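Local coordinates for carboxysome assembly protein CcmN (Synechococcus elongatus, PDB 7D6C) that is required for beta-carboxysome formation, its N-terminal part, to which this chain belongs, binding CcmM while its C-terminal peptide interacts with the shell protein CcmK2, at residues A73-V87 against Q90-I104. Numbering follows the deposited sequence.
Sequences ALLAAGVLIVGQSIV and QACLGASTTLVNTSI
Backbone bonds between Leu-80 and Thr-97, Leu-80 and Leu-99, Val-82 and Leu-99, and Val-82 and Asn-101 set strands 80-82 and 98-100 parallel, with axes 4.8 Å apart and directions differing by 4°. A second parallel pairing, Leu-74 and Leu-75 beside Cys-92 and Leu-93, lies on another face; between the two, the type II turns 76-79 and 94-97 stack on each other, one per coil, Ser-96 N reaching Ala-77 O at 3.0 Å. Apolar contacts gather where the faces meet inside. CD1 of Leu-93 lies 3.8 Å from both Leu-75 CD1 and Val-79 CG1, the leucines side by side and the valine crossing Leu-93 at about a right angle. Ile-81 and Leu-99 also run alongside each other, CG1 to CD1 4.0 Å. With chi1 at -173°, Val-87 carries CG1 to Ala-91 CB, at 3.7 Å, while CG2 faces Leu-99 CD1. The three parallel sheets, with one-coil register, fit the left-handed beta-helix of hexapeptide-repeat proteins. Outward-facing Leu-80, Thr-98 and Val-100 meet a chain of another protein, to whose side chains Thr-98 OG1 is hydrogen-bonded. Side chains join the coils at the corner: Asn-101 OD1 accepts the N-H of Gln-84 (OD1 to N 3.0 Å), the donor tilted 24° from the plane of the side-chain carbonyl, and Ser-85 OG donates to Thr-102 O at 2.9 Å. Gln-84 NE2, at the side-chain end, hydrogen-bonds Arg-63 O on the preceding coil. Replacing Asn-101 with an alanine would probably leave Gln-84 N without this acceptor, and the corner at 83-84 without its side-chain tie to the next coil.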
loop_
_atom_site.group_PDB
_atom_site.type_symbol
_atom_site.label_atom_id
_atom_site.label_comp_id
_atom_site.label_asym_id
_atom_site.label_seq_id
_atom_site.Cartn_x
_atom_site.Cartn_y
_atom_site.Cartn_z
ATOM N N ALA F 73 -2.893 9.736 16.512
ATOM C CA ALA F 73 -3.102 9.606 15.079
ATOM C C ALA F 73 -3.169 8.139 14.731
ATOM O O ALA F 73 -2.549 7.299 15.390
ATOM C CB ALA F 73 -1.988 10.278 14.279
ATOM N N LEU F 74 -3.952 7.833 13.699
ATOM C CA LEU F 74 -4.243 6.469 13.288
ATOM C C LEU F 74 -4.078 6.347 11.782
ATOM O O LEU F 74 -4.519 7.217 11.027
ATOM C CB LEU F 74 -5.664 6.084 13.669
ATOM C CG LEU F 74 -5.994 6.252 15.136
ATOM C CD1 LEU F 74 -7.479 6.345 15.286
ATOM C CD2 LEU F 74 -5.420 5.076 15.901
ATOM N N LEU F 75 -3.468 5.255 11.343
ATOM C CA LEU F 75 -3.238 5.005 9.931
ATOM C C LEU F 75 -3.895 3.682 9.582
ATOM O O LEU F 75 -3.532 2.644 10.147
ATOM C CB LEU F 75 -1.739 4.952 9.627
ATOM C CG LEU F 75 -0.932 6.217 9.332
ATOM C CD1 LEU F 75 -1.031 7.213 10.455
ATOM C CD2 LEU F 75 0.508 5.800 9.162
ATOM N N ALA F 76 -4.861 3.714 8.661
ATOM C CA ALA F 76 -5.433 2.472 8.159
ATOM C C ALA F 76 -4.384 1.723 7.355
ATOM O O ALA F 76 -3.267 2.201 7.145
ATOM C CB ALA F 76 -6.668 2.743 7.306
ATOM N N ALA F 77 -4.751 0.534 6.888
ATOM C CA ALA F 77 -3.811 -0.299 6.152
ATOM C C ALA F 77 -3.274 0.417 4.914
ATOM O O ALA F 77 -3.961 1.236 4.293
ATOM C CB ALA F 77 -4.484 -1.608 5.739
ATOM N N GLY F 78 -2.022 0.113 4.568
ATOM C CA GLY F 78 -1.427 0.599 3.329
ATOM C C GLY F 78 -1.279 2.105 3.173
ATOM O O GLY F 78 -1.158 2.595 2.048
ATOM N N VAL F 79 -1.291 2.864 4.265
ATOM C CA VAL F 79 -0.948 4.275 4.176
ATOM C C VAL F 79 0.528 4.419 3.815
ATOM O O VAL F 79 1.385 3.649 4.282
ATOM C CB VAL F 79 -1.291 4.967 5.503
ATOM C CG1 VAL F 79 -0.847 6.441 5.500
ATOM C CG2 VAL F 79 -2.766 4.851 5.732
ATOM N N LEU F 80 0.835 5.399 2.964
ATOM C CA LEU F 80 2.190 5.612 2.469
ATOM C C LEU F 80 2.616 7.056 2.716
ATOM O O LEU F 80 1.984 7.991 2.211
ATOM C CB LEU F 80 2.268 5.284 0.986
ATOM C CG LEU F 80 3.578 5.747 0.397
ATOM C CD1 LEU F 80 4.636 4.773 0.827
ATOM C CD2 LEU F 80 3.463 5.817 -1.101
ATOM N N ILE F 81 3.691 7.243 3.475
ATOM C CA ILE F 81 4.178 8.581 3.807
ATOM C C ILE F 81 5.647 8.684 3.401
ATOM O O ILE F 81 6.518 8.057 4.022
ATOM C CB ILE F 81 3.991 8.920 5.294
ATOM C CG1 ILE F 81 2.502 8.902 5.658
ATOM C CG2 ILE F 81 4.491 10.280 5.555
ATOM C CD1 ILE F 81 2.211 9.075 7.147
ATOM N N VAL F 82 5.917 9.467 2.357
ATOM C CA VAL F 82 7.255 9.675 1.821
ATOM C C VAL F 82 7.589 11.147 1.943
ATOM O O VAL F 82 6.736 11.996 1.651
ATOM C CB VAL F 82 7.358 9.251 0.345
ATOM C CG1 VAL F 82 8.734 9.621 -0.202
ATOM C CG2 VAL F 82 7.087 7.781 0.195
ATOM N N GLY F 83 8.830 11.453 2.349
ATOM C CA GLY F 83 9.300 12.834 2.355
ATOM C C GLY F 83 9.445 13.361 3.756
ATOM O O GLY F 83 10.094 12.678 4.555
ATOM N N GLN F 84 8.880 14.533 4.099
ATOM C CA GLN F 84 8.788 14.903 5.510
ATOM C C GLN F 84 7.350 15.306 5.789
ATOM O O GLN F 84 6.763 16.086 5.032
ATOM C CB GLN F 84 9.709 16.065 5.977
ATOM C CG GLN F 84 11.139 15.980 5.525
ATOM C CD GLN F 84 11.428 17.078 4.524
ATOM O OE1 GLN F 84 11.024 18.227 4.770
ATOM N NE2 GLN F 84 11.836 16.694 3.301
ATOM N N SER F 85 6.803 14.810 6.893
ATOM C CA SER F 85 5.384 14.945 7.171
ATOM C C SER F 85 5.182 15.006 8.681
ATOM O O SER F 85 5.913 14.357 9.442
ATOM C CB SER F 85 4.612 13.764 6.557
ATOM O OG SER F 85 3.241 13.745 6.921
ATOM N N ILE F 86 4.215 15.805 9.113
ATOM C CA ILE F 86 3.772 15.813 10.495
ATOM C C ILE F 86 2.289 15.532 10.466
ATOM O O ILE F 86 1.520 16.311 9.891
ATOM C CB ILE F 86 4.051 17.154 11.185
ATOM C CG1 ILE F 86 5.519 17.532 11.039
ATOM C CG2 ILE F 86 3.650 17.085 12.649
ATOM C CD1 ILE F 86 5.875 18.727 11.827
ATOM N N VAL F 87 1.878 14.417 11.051
ATOM C CA VAL F 87 0.470 14.055 11.082
ATOM C C VAL F 87 -0.075 14.493 12.432
ATOM O O VAL F 87 0.388 14.022 13.481
ATOM C CB VAL F 87 0.260 12.553 10.832
ATOM C CG1 VAL F 87 -1.227 12.252 10.697
ATOM C CG2 VAL F 87 0.996 12.140 9.580
ATOM N N GLN F 90 -4.488 13.170 16.883
ATOM C CA GLN F 90 -5.817 12.569 16.739
ATOM C C GLN F 90 -6.267 12.380 15.284
ATOM O O GLN F 90 -7.427 11.991 15.031
ATOM C CB GLN F 90 -6.885 13.379 17.486
ATOM C CG GLN F 90 -6.605 13.549 18.965
ATOM C CD GLN F 90 -7.197 12.452 19.820
ATOM O OE1 GLN F 90 -6.773 11.299 19.738
ATOM N NE2 GLN F 90 -8.144 12.812 20.684
ATOM N N ALA F 91 -5.388 12.600 14.315
ATOM C CA ALA F 91 -5.761 12.458 12.915
ATOM C C ALA F 91 -6.084 10.999 12.554
ATOM O O ALA F 91 -5.709 10.058 13.262
ATOM C CB ALA F 91 -4.637 12.992 12.020
ATOM N N CYS F 92 -6.788 10.830 11.422
ATOM C CA CYS F 92 -7.243 9.531 10.911
ATOM C C CYS F 92 -7.000 9.469 9.411
ATOM O O CYS F 92 -7.507 10.320 8.672
ATOM C CB CYS F 92 -8.728 9.316 11.155
ATOM S SG CYS F 92 -9.224 9.466 12.807
ATOM N N LEU F 93 -6.285 8.444 8.951
ATOM C CA LEU F 93 -5.873 8.343 7.556
ATOM C C LEU F 93 -6.489 7.091 6.944
ATOM O O LEU F 93 -6.143 5.970 7.340
ATOM C CB LEU F 93 -4.356 8.305 7.444
ATOM C CG LEU F 93 -3.546 9.424 8.090
ATOM C CD1 LEU F 93 -2.127 9.360 7.536
ATOM C CD2 LEU F 93 -4.171 10.746 7.807
ATOM N N GLY F 94 -7.383 7.284 5.969
ATOM C CA GLY F 94 -8.040 6.159 5.336
ATOM C C GLY F 94 -7.051 5.207 4.692
ATOM O O GLY F 94 -5.903 5.547 4.425
ATOM N N ALA F 95 -7.518 3.982 4.459
ATOM C CA ALA F 95 -6.729 2.990 3.739
ATOM C C ALA F 95 -6.143 3.564 2.454
ATOM O O ALA F 95 -6.812 4.281 1.701
ATOM C CB ALA F 95 -7.592 1.768 3.417
ATOM N N SER F 96 -4.872 3.251 2.221
ATOM C CA SER F 96 -4.159 3.623 0.998
ATOM C C SER F 96 -4.144 5.130 0.753
ATOM O O SER F 96 -4.087 5.588 -0.395
ATOM C CB SER F 96 -4.731 2.879 -0.196
ATOM O OG SER F 96 -4.717 1.497 0.118
ATOM N N THR F 97 -4.176 5.908 1.830
ATOM C CA THR F 97 -3.740 7.291 1.759
ATOM C C THR F 97 -2.284 7.358 1.324
ATOM O O THR F 97 -1.453 6.550 1.752
ATOM C CB THR F 97 -3.878 7.959 3.128
ATOM O OG1 THR F 97 -5.224 7.843 3.596
ATOM C CG2 THR F 97 -3.474 9.427 3.049
ATOM N N THR F 98 -1.966 8.353 0.502
ATOM C CA THR F 98 -0.583 8.713 0.208
ATOM C C THR F 98 -0.316 10.175 0.564
ATOM O O THR F 98 -0.996 11.077 0.054
ATOM C CB THR F 98 -0.273 8.448 -1.254
ATOM O OG1 THR F 98 -0.168 7.028 -1.434
ATOM C CG2 THR F 98 1.032 9.128 -1.642
ATOM N N LEU F 99 0.671 10.407 1.443
ATOM C CA LEU F 99 1.157 11.747 1.765
ATOM C C LEU F 99 2.603 11.849 1.320
ATOM O O LEU F 99 3.443 11.089 1.814
ATOM C CB LEU F 99 1.072 12.035 3.259
ATOM C CG LEU F 99 -0.246 11.881 3.997
ATOM C CD1 LEU F 99 -0.018 12.047 5.496
ATOM C CD2 LEU F 99 -1.227 12.900 3.515
ATOM N N VAL F 100 2.892 12.797 0.416
ATOM C CA VAL F 100 4.242 13.039 -0.124
ATOM C C VAL F 100 4.646 14.472 0.175
ATOM O O VAL F 100 4.191 15.403 -0.502
ATOM C CB VAL F 100 4.329 12.786 -1.633
ATOM C CG1 VAL F 100 5.779 12.806 -2.047
ATOM C CG2 VAL F 100 3.686 11.461 -1.999
ATOM N N ASN F 101 5.539 14.649 1.152
ATOM C CA ASN F 101 5.980 15.976 1.593
ATOM C C ASN F 101 4.781 16.864 1.947
ATOM O O ASN F 101 4.764 18.058 1.646
ATOM C CB ASN F 101 6.867 16.655 0.535
ATOM C CG ASN F 101 8.243 15.982 0.367
ATOM O OD1 ASN F 101 8.937 15.702 1.343
ATOM N ND2 ASN F 101 8.643 15.740 -0.892
ATOM N N THR F 102 3.756 16.276 2.575
ATOM C CA THR F 102 2.568 17.013 2.999
ATOM C C THR F 102 2.101 16.518 4.371
ATOM O O THR F 102 2.190 15.320 4.670
ATOM C CB THR F 102 1.420 16.889 1.963
ATOM O OG1 THR F 102 1.382 15.561 1.430
ATOM C CG2 THR F 102 1.602 17.858 0.797
ATOM N N SER F 103 1.602 17.446 5.199
ATOM C CA SER F 103 1.283 17.218 6.612
ATOM C C SER F 103 -0.219 17.332 6.869
ATOM O O SER F 103 -0.974 17.878 6.066
ATOM C CB SER F 103 2.028 18.225 7.505
ATOM O OG SER F 103 3.397 18.347 7.164
ATOM N N ILE F 104 -0.662 16.851 8.027
ATOM C CA ILE F 104 -2.085 16.827 8.356
ATOM C C ILE F 104 -2.326 17.586 9.658
ATOM O O ILE F 104 -1.695 17.305 10.691
ATOM C CB ILE F 104 -2.624 15.389 8.457
ATOM C CG1 ILE F 104 -2.439 14.674 7.119
ATOM C CG2 ILE F 104 -4.098 15.382 8.881
ATOM C CD1 ILE F 104 -3.207 15.333 5.987
#